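Local coordinates for protein alginate lyase, family PL7 (Zobellia galactanivorans, PDB 3ZPY) that probably cleaves the brown-algal polysaccharide alginate by beta-elimination, the chain here being the catalytic domain of a longer polysaccharide lyase, at residues N130-E135 with E208-S213; R141-G146 with K158-V163; S154-I159 with S170-G175. All blocks are in the same frame, centred on the assembly; numbering follows the deposited sequence.

Interaction 1 (N130-E135 with E208-S213); sequences NSDGVE and EVDDLS
Asp211 meets Asn130 and Ser131 where two surface loops of the beta jelly roll come together, each folded round an Asx turn. Two donors of one serine grip OD2 of Asp211. The backbone N of Ser131 reaches its anti lone pair at 2.9 Å in a nearly straight bond (170°), while Ser131 OG donates from above the carboxylate plane at 3.0 Å. The amide of Asn130 slides past the carboxylate in the opposite direction, and its ND2 bonds to a lone pair of Asp211 O, in the carbonyl plane, at 3.1 Å. A bridging water accepts from Asn130 ND2 and from Asp211 N and donates to Asp132 OD2.

A second shell sets these groups. With CG of Asp211 anti to the backbone N (chi1 172°), beside the carbonyl carbon, the carboxylate lies between Ser131 and Ser213, one oxygen to each. OD1 is held by Ser213 N and, through its syn lone pair, by Ser213 OG at 2.7 Å. An alanine in place of Asp211 would probably leave Ser131 N and OG without their shared acceptor, take that of Ser213 N as well, and let Ser213 OG turn. On the other loop, Asn130 OD1 accepts from Asp132 N and Val134 N, which approach from opposite faces of the amide plane and fix its rotation. Asn130 to Gly133 form a type I turn, closed by Gly133 N on Asn130 O.

The acidic groups crowd together: Asp132 OD2 and Asp210 OD2 are 4.2 Å apart, a repulsion that the water on Asp132 would probably ease. Tyr162 from helix 162-165 packs on both valines beside the polar cluster, where Val134 CG1 touches Val209 CG2 at 4.4 Å.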
# COMPACT_ATOMS: atom_id res chain seq x y z
N ASN A 130 0.11 -19.68 -8.04
CA ASN A 130 -0.20 -19.54 -9.46
C ASN A 130 -0.45 -20.93 -10.09
O ASN A 130 -0.40 -22.00 -9.39
CB ASN A 130 0.86 -18.67 -10.17
CG ASN A 130 2.12 -19.46 -10.55
OD1 ASN A 130 2.27 -20.66 -10.22
ND2 ASN A 130 3.00 -18.82 -11.28
N SER A 131 -0.70 -21.02 -11.40
CA SER A 131 -1.07 -22.38 -11.90
C SER A 131 0.06 -23.45 -11.81
O SER A 131 -0.19 -24.66 -12.02
CB SER A 131 -1.61 -22.33 -13.34
OG SER A 131 -0.60 -21.84 -14.22
N ASP A 132 1.30 -23.00 -11.55
CA ASP A 132 2.47 -23.91 -11.44
C ASP A 132 2.85 -24.13 -9.98
O ASP A 132 3.90 -24.74 -9.64
CB ASP A 132 3.68 -23.43 -12.29
CG ASP A 132 3.34 -23.26 -13.78
OD1 ASP A 132 2.87 -24.23 -14.38
OD2 ASP A 132 3.51 -22.11 -14.33
N GLY A 133 1.95 -23.69 -9.11
CA GLY A 133 2.12 -23.79 -7.67
C GLY A 133 3.08 -22.77 -7.09
O GLY A 133 3.51 -22.94 -5.95
N VAL A 134 3.43 -21.68 -7.81
CA VAL A 134 4.42 -20.79 -7.26
C VAL A 134 3.69 -19.85 -6.32
O VAL A 134 2.61 -19.33 -6.67
CB VAL A 134 5.14 -19.98 -8.37
CG1 VAL A 134 6.12 -18.99 -7.75
CG2 VAL A 134 5.89 -20.97 -9.26
N GLU A 135 4.22 -19.71 -5.10
CA GLU A 135 3.62 -18.82 -4.15
C GLU A 135 4.09 -17.38 -4.43
O GLU A 135 5.12 -16.95 -3.94
CB GLU A 135 3.89 -19.25 -2.71
CG GLU A 135 3.58 -20.72 -2.51
CD GLU A 135 3.70 -21.09 -1.04
OE1 GLU A 135 3.58 -20.18 -0.19
OE2 GLU A 135 3.89 -22.28 -0.74
N GLU A 208 11.03 -13.82 -12.94
CA GLU A 208 11.40 -15.12 -13.56
C GLU A 208 10.47 -16.22 -13.12
O GLU A 208 10.87 -17.17 -12.49
CB GLU A 208 12.87 -15.47 -13.24
CG GLU A 208 13.92 -14.45 -13.70
CD GLU A 208 13.94 -14.21 -15.20
OE1 GLU A 208 13.40 -15.03 -16.00
OE2 GLU A 208 14.55 -13.20 -15.59
N VAL A 209 9.22 -16.07 -13.46
CA VAL A 209 8.10 -17.00 -13.11
C VAL A 209 7.30 -17.05 -14.44
O VAL A 209 7.11 -16.01 -15.12
CB VAL A 209 7.18 -16.34 -12.05
CG1 VAL A 209 5.84 -17.13 -11.97
CG2 VAL A 209 7.89 -16.22 -10.69
N ASP A 210 6.81 -18.25 -14.80
CA ASP A 210 6.06 -18.45 -16.07
C ASP A 210 4.68 -17.83 -16.09
O ASP A 210 4.36 -17.13 -16.99
CB ASP A 210 6.00 -19.94 -16.47
CG ASP A 210 7.34 -20.60 -16.44
OD1 ASP A 210 8.35 -19.98 -16.88
OD2 ASP A 210 7.39 -21.75 -15.96
N ASP A 211 3.90 -18.10 -15.06
CA ASP A 211 2.52 -17.66 -15.04
C ASP A 211 2.46 -16.36 -14.23
O ASP A 211 2.42 -16.34 -13.00
CB ASP A 211 1.63 -18.77 -14.42
CG ASP A 211 0.21 -18.30 -14.20
OD1 ASP A 211 -0.15 -17.26 -14.84
OD2 ASP A 211 -0.52 -18.93 -13.40
N LEU A 212 2.41 -15.24 -14.97
CA LEU A 212 2.28 -13.95 -14.33
C LEU A 212 0.82 -13.43 -14.27
O LEU A 212 0.60 -12.20 -14.32
CB LEU A 212 3.19 -12.92 -15.05
CG LEU A 212 4.64 -13.38 -15.07
CD1 LEU A 212 5.50 -12.29 -15.74
CD2 LEU A 212 5.18 -13.70 -13.67
N SER A 213 -0.18 -14.32 -14.26
CA SER A 213 -1.56 -13.89 -14.11
C SER A 213 -1.96 -13.57 -12.68
O SER A 213 -1.18 -13.75 -11.72
CB SER A 213 -2.47 -14.99 -14.69
OG SER A 213 -2.40 -16.18 -13.90
O HOH W 1 4.81 -20.09 -13.11

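Interaction 2 (R141-G146 with K158-V163); sequences RVQFIG and KISGYV
The guanidinium of Arg141 lays one face over Ser160 CB and Gly161 N, the latter 3.7 Å above the plane and offset toward the rim, in the antiparallel beta hairpin of strands 138-146 and 154-160. In the plane of the group, NE donates to Gln143 OE1 at 3.0 Å; the bend at chi3 (-54°) turns NE toward that oxygen, which is met from above its carbonyl plane. The outer nitrogens form salt bridges, NH1 with Asp138 and NH2 with Glu165, so three bonds, from NE, NH1 and NH2, fix the orientation of the group.

The Gln143 amide is the second flat group. Its NE2 crosses to the partner strand and donates to Ser160 OG at 2.9 Å. The same nitrogen also reaches Lys158 O, which lies in the amide plane while the nitrogen stands well above the carbonyl plane. Lys158 O thus serves two donors of one residue, Gln143 N being the other.

Beyond these groups, the extended Lys158 chain crosses Ile145 obliquely, with CB 4.0 Å from Ile145 CG2. Arg141, Gln143, Lys158 and Ser160 share a face on which Gln224 also touches the first two, consistent with the concave surface that binds alginate in PL7 lyases. Val142 and Ile159 point the other way, against Leu195 of the second sheet. The strand ends at Ser160, and Gly161 follows at the N-cap of helix 162-165; a CB there would jam against the preceding carbonyl and lie only 3.2 Å from Arg141 N.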
# COMPACT_ATOMS: atom_id res chain seq x y z
N ARG A 141 6.43 -4.63 -3.12
CA ARG A 141 6.05 -3.63 -2.13
C ARG A 141 7.00 -2.45 -2.23
O ARG A 141 8.22 -2.63 -2.12
CB ARG A 141 6.14 -4.23 -0.74
CG ARG A 141 5.01 -5.20 -0.44
CD ARG A 141 4.89 -5.47 1.07
NE ARG A 141 6.14 -5.90 1.71
CZ ARG A 141 6.58 -7.15 1.70
NH1 ARG A 141 5.94 -8.11 1.04
NH2 ARG A 141 7.74 -7.46 2.31
N VAL A 142 6.45 -1.23 -2.41
CA VAL A 142 7.22 0.00 -2.49
C VAL A 142 7.15 0.64 -1.10
O VAL A 142 6.04 0.91 -0.64
CB VAL A 142 6.57 0.88 -3.55
CG1 VAL A 142 7.33 2.21 -3.62
CG2 VAL A 142 6.53 0.22 -4.93
N GLN A 143 8.32 0.82 -0.47
CA GLN A 143 8.33 1.14 0.95
C GLN A 143 9.34 2.24 1.22
O GLN A 143 10.25 2.44 0.48
CB GLN A 143 8.77 -0.07 1.80
CG GLN A 143 7.85 -1.29 1.51
CD GLN A 143 8.42 -2.57 1.86
OE1 GLN A 143 7.73 -3.43 2.45
NE2 GLN A 143 9.66 -2.77 1.41
N PHE A 144 9.10 2.99 2.30
CA PHE A 144 10.16 3.76 2.95
C PHE A 144 10.52 3.12 4.30
O PHE A 144 9.62 2.74 5.04
CB PHE A 144 9.75 5.23 3.17
CG PHE A 144 9.73 6.08 1.94
CD1 PHE A 144 10.47 5.82 0.77
CD2 PHE A 144 9.02 7.27 2.03
CE1 PHE A 144 10.36 6.69 -0.31
CE2 PHE A 144 8.94 8.16 0.98
CZ PHE A 144 9.64 7.86 -0.20
N ILE A 145 11.83 3.07 4.55
CA ILE A 145 12.37 2.51 5.75
C ILE A 145 13.28 3.56 6.41
O ILE A 145 14.09 4.23 5.73
CB ILE A 145 13.12 1.19 5.48
CG1 ILE A 145 13.62 0.58 6.83
CG2 ILE A 145 14.29 1.36 4.47
CD1 ILE A 145 13.93 -0.87 6.69
N GLY A 146 13.16 3.67 7.72
CA GLY A 146 13.93 4.65 8.50
C GLY A 146 13.92 4.36 9.97
O GLY A 146 13.94 3.19 10.36
N LYS A 158 12.71 1.20 -0.22
CA LYS A 158 13.02 -0.26 -0.10
C LYS A 158 12.01 -0.99 -0.96
O LYS A 158 10.81 -0.79 -0.81
CB LYS A 158 12.97 -0.71 1.35
CG LYS A 158 13.30 -2.15 1.50
CD LYS A 158 13.56 -2.47 2.98
CE LYS A 158 14.00 -3.94 3.12
NZ LYS A 158 14.33 -4.22 4.58
N ILE A 159 12.55 -1.86 -1.85
CA ILE A 159 11.70 -2.64 -2.76
C ILE A 159 11.69 -4.07 -2.28
O ILE A 159 12.74 -4.74 -2.30
CB ILE A 159 12.23 -2.54 -4.16
CG1 ILE A 159 12.32 -1.01 -4.63
CG2 ILE A 159 11.31 -3.34 -5.10
CD1 ILE A 159 11.02 -0.30 -4.61
N SER A 160 10.51 -4.50 -1.83
CA SER A 160 10.38 -5.87 -1.27
C SER A 160 9.27 -6.59 -2.06
O SER A 160 8.90 -6.14 -3.13
CB SER A 160 10.05 -5.75 0.22
OG SER A 160 11.14 -5.20 0.95
N GLY A 161 8.76 -7.71 -1.54
CA GLY A 161 7.91 -8.58 -2.33
C GLY A 161 8.68 -9.57 -3.16
O GLY A 161 9.92 -9.52 -3.17
N TYR A 162 7.95 -10.39 -3.94
CA TYR A 162 8.55 -11.57 -4.62
C TYR A 162 9.71 -11.16 -5.56
O TYR A 162 10.77 -11.76 -5.56
CB TYR A 162 7.47 -12.27 -5.42
CG TYR A 162 7.92 -13.49 -6.06
CD1 TYR A 162 8.85 -13.48 -7.13
CD2 TYR A 162 7.56 -14.71 -5.50
CE1 TYR A 162 9.31 -14.66 -7.69
CE2 TYR A 162 8.01 -15.92 -6.05
CZ TYR A 162 8.90 -15.88 -7.17
OH TYR A 162 9.42 -17.03 -7.71
N VAL A 163 9.52 -10.03 -6.25
CA VAL A 163 10.40 -9.68 -7.34
C VAL A 163 11.86 -9.40 -6.84
O VAL A 163 12.79 -9.61 -7.58
CB VAL A 163 9.86 -8.44 -8.15
CG1 VAL A 163 9.93 -7.15 -7.33
CG2 VAL A 163 10.58 -8.36 -9.50

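Interaction 3 (S154-I159 with S170-G175); sequences SVKLKI and SQTFSG
Leu157 with Phe173 and Ile159 with Gln171 are hydrogen-bonded antiparallel pairs, with Lys158 and Thr172 the non-hydrogen-bonded pair between them, and the strand segments meet at 152°. They are neighbouring strands of a jelly-roll sheet. The carbonyl of Gln171 is met by Ile159 N in a nearly straight bond of 2.8 Å, and the CA of Lys158 adds a weaker CA-H...O contact to the same oxygen.

On the face turned to the second sheet, Phe173 is the aromatic member of an apolar group. Its CD2 touches Leu157 CD2 at 4.0 Å, while its CE2 meets Ile159 CG1, which sits at the ring edge near the ring plane. The Phe173 side chain crosses those of Leu157 and Ile159 at a slant. Strand 200-206 backs this face, with Val202 on Leu157 and Phe203 on Ile159, so this face of the strand pair packs against the other layer of the sandwich.

The opposite face is lined by polar residues with long aliphatic stems. Lys158 and Thr172 lie side by side and point the same way, CG of the lysine 3.7 Å from the threonine CG2. Farther out, Lys158 CE packs on Ser170 OG. Lys156, likewise extended beyond CG, brings CD against Thr172 CB and CE to 3.7 Å from Ser174 OG. A water accepts from Lys156 NZ and is hydrogen-bonded to Thr172 OG1, tying the ammonium to the neighbouring strand.

Past Leu157 the ladder is interrupted by a water, although Val155 also bonds to the backbone of Tyr176: Val155 O and Gly175 N stand 4.0 Å apart, and the water links them, donating to Val155 O at 2.7 Å.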
# COMPACT_ATOMS: atom_id res chain seq x y z
N SER A 154 15.48 12.02 6.37
CA SER A 154 15.95 11.12 5.30
C SER A 154 15.56 9.70 5.54
O SER A 154 15.63 9.21 6.66
CB SER A 154 17.41 11.18 5.12
OG SER A 154 18.06 11.05 6.37
N VAL A 155 15.10 8.99 4.51
CA VAL A 155 14.75 7.57 4.57
C VAL A 155 15.28 6.88 3.33
O VAL A 155 15.75 7.55 2.34
CB VAL A 155 13.18 7.43 4.64
CG1 VAL A 155 12.61 8.04 5.91
CG2 VAL A 155 12.50 8.04 3.41
N LYS A 156 15.16 5.56 3.34
CA LYS A 156 15.48 4.84 2.09
C LYS A 156 14.23 4.29 1.43
O LYS A 156 13.28 3.85 2.12
CB LYS A 156 16.46 3.71 2.35
CG LYS A 156 17.83 4.23 2.78
CD LYS A 156 18.75 3.03 3.03
CE LYS A 156 20.12 3.52 3.43
NZ LYS A 156 21.09 2.39 3.41
N LEU A 157 14.20 4.32 0.09
CA LEU A 157 13.27 3.56 -0.65
C LEU A 157 13.68 2.07 -0.50
O LEU A 157 14.85 1.69 -0.76
CB LEU A 157 13.30 3.98 -2.12
CG LEU A 157 12.42 3.24 -3.05
CD1 LEU A 157 10.91 3.46 -2.86
CD2 LEU A 157 12.84 3.48 -4.50
N LYS A 158 12.71 1.20 -0.22
CA LYS A 158 13.02 -0.26 -0.10
C LYS A 158 12.01 -0.99 -0.96
O LYS A 158 10.81 -0.79 -0.81
CB LYS A 158 12.97 -0.71 1.35
CG LYS A 158 13.30 -2.15 1.50
CD LYS A 158 13.56 -2.47 2.98
CE LYS A 158 14.00 -3.94 3.12
NZ LYS A 158 14.33 -4.22 4.58
N ILE A 159 12.55 -1.86 -1.85
CA ILE A 159 11.70 -2.64 -2.76
C ILE A 159 11.69 -4.07 -2.28
O ILE A 159 12.74 -4.74 -2.30
CB ILE A 159 12.23 -2.54 -4.16
CG1 ILE A 159 12.32 -1.01 -4.63
CG2 ILE A 159 11.31 -3.34 -5.10
CD1 ILE A 159 11.02 -0.30 -4.61
N SER A 170 15.84 -8.21 -0.89
CA SER A 170 15.25 -6.85 -1.00
C SER A 170 16.34 -5.84 -1.40
O SER A 170 17.53 -6.02 -1.11
CB SER A 170 14.64 -6.52 0.35
OG SER A 170 15.66 -6.47 1.36
N GLN A 171 15.92 -4.74 -2.01
CA GLN A 171 16.89 -3.72 -2.52
C GLN A 171 16.49 -2.38 -1.90
O GLN A 171 15.31 -2.05 -1.71
CB GLN A 171 16.84 -3.60 -4.03
CG GLN A 171 17.35 -4.87 -4.67
CD GLN A 171 17.39 -4.82 -6.18
OE1 GLN A 171 17.57 -3.75 -6.74
NE2 GLN A 171 17.27 -5.95 -6.83
N THR A 172 17.51 -1.61 -1.52
CA THR A 172 17.29 -0.30 -0.93
C THR A 172 18.07 0.78 -1.72
O THR A 172 19.09 0.53 -2.32
CB THR A 172 17.71 -0.20 0.56
OG1 THR A 172 19.13 -0.49 0.67
CG2 THR A 172 16.88 -1.17 1.42
N PHE A 173 17.54 1.98 -1.60
CA PHE A 173 18.04 3.14 -2.36
C PHE A 173 18.03 4.36 -1.47
O PHE A 173 16.97 4.74 -0.92
CB PHE A 173 17.19 3.37 -3.63
CG PHE A 173 17.11 2.15 -4.48
CD1 PHE A 173 18.08 1.94 -5.46
CD2 PHE A 173 16.06 1.17 -4.35
CE1 PHE A 173 18.11 0.74 -6.21
CE2 PHE A 173 16.12 -0.01 -5.06
CZ PHE A 173 17.07 -0.19 -6.08
N SER A 174 19.21 5.02 -1.35
CA SER A 174 19.28 6.29 -0.59
C SER A 174 18.68 7.53 -1.26
O SER A 174 18.47 7.53 -2.48
CB SER A 174 20.73 6.54 -0.20
OG SER A 174 21.20 5.34 0.44
N GLY A 175 18.47 8.56 -0.43
CA GLY A 175 18.21 9.90 -0.94
C GLY A 175 16.73 10.25 -1.01
O GLY A 175 16.36 11.19 -1.69
O HOH W 2 18.20 8.63 2.14
O HOH W 3 21.02 1.76 0.23

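How the interactions relate
From the N terminus, the chain enters interaction 1 at 130-135 and returns to it only at 208-213, closing a long loop that contains both other contacts. Within that loop, strand 138-146 turns back onto strand 154-160, a short hairpin closed by interaction 2. Strand 154-160 then takes strand 171-177 on its other edge, and interaction 3 closes round helix 162-165. Interactions 2 and 3 therefore overlap, sharing Lys158 and Ile159, and build three consecutive strands of one sheet. Interaction 1 lies about 21 Å from interaction 2, centre to centre, yet the two touch through Tyr162, so that the peripheral loops meet the helix that follows the hairpin.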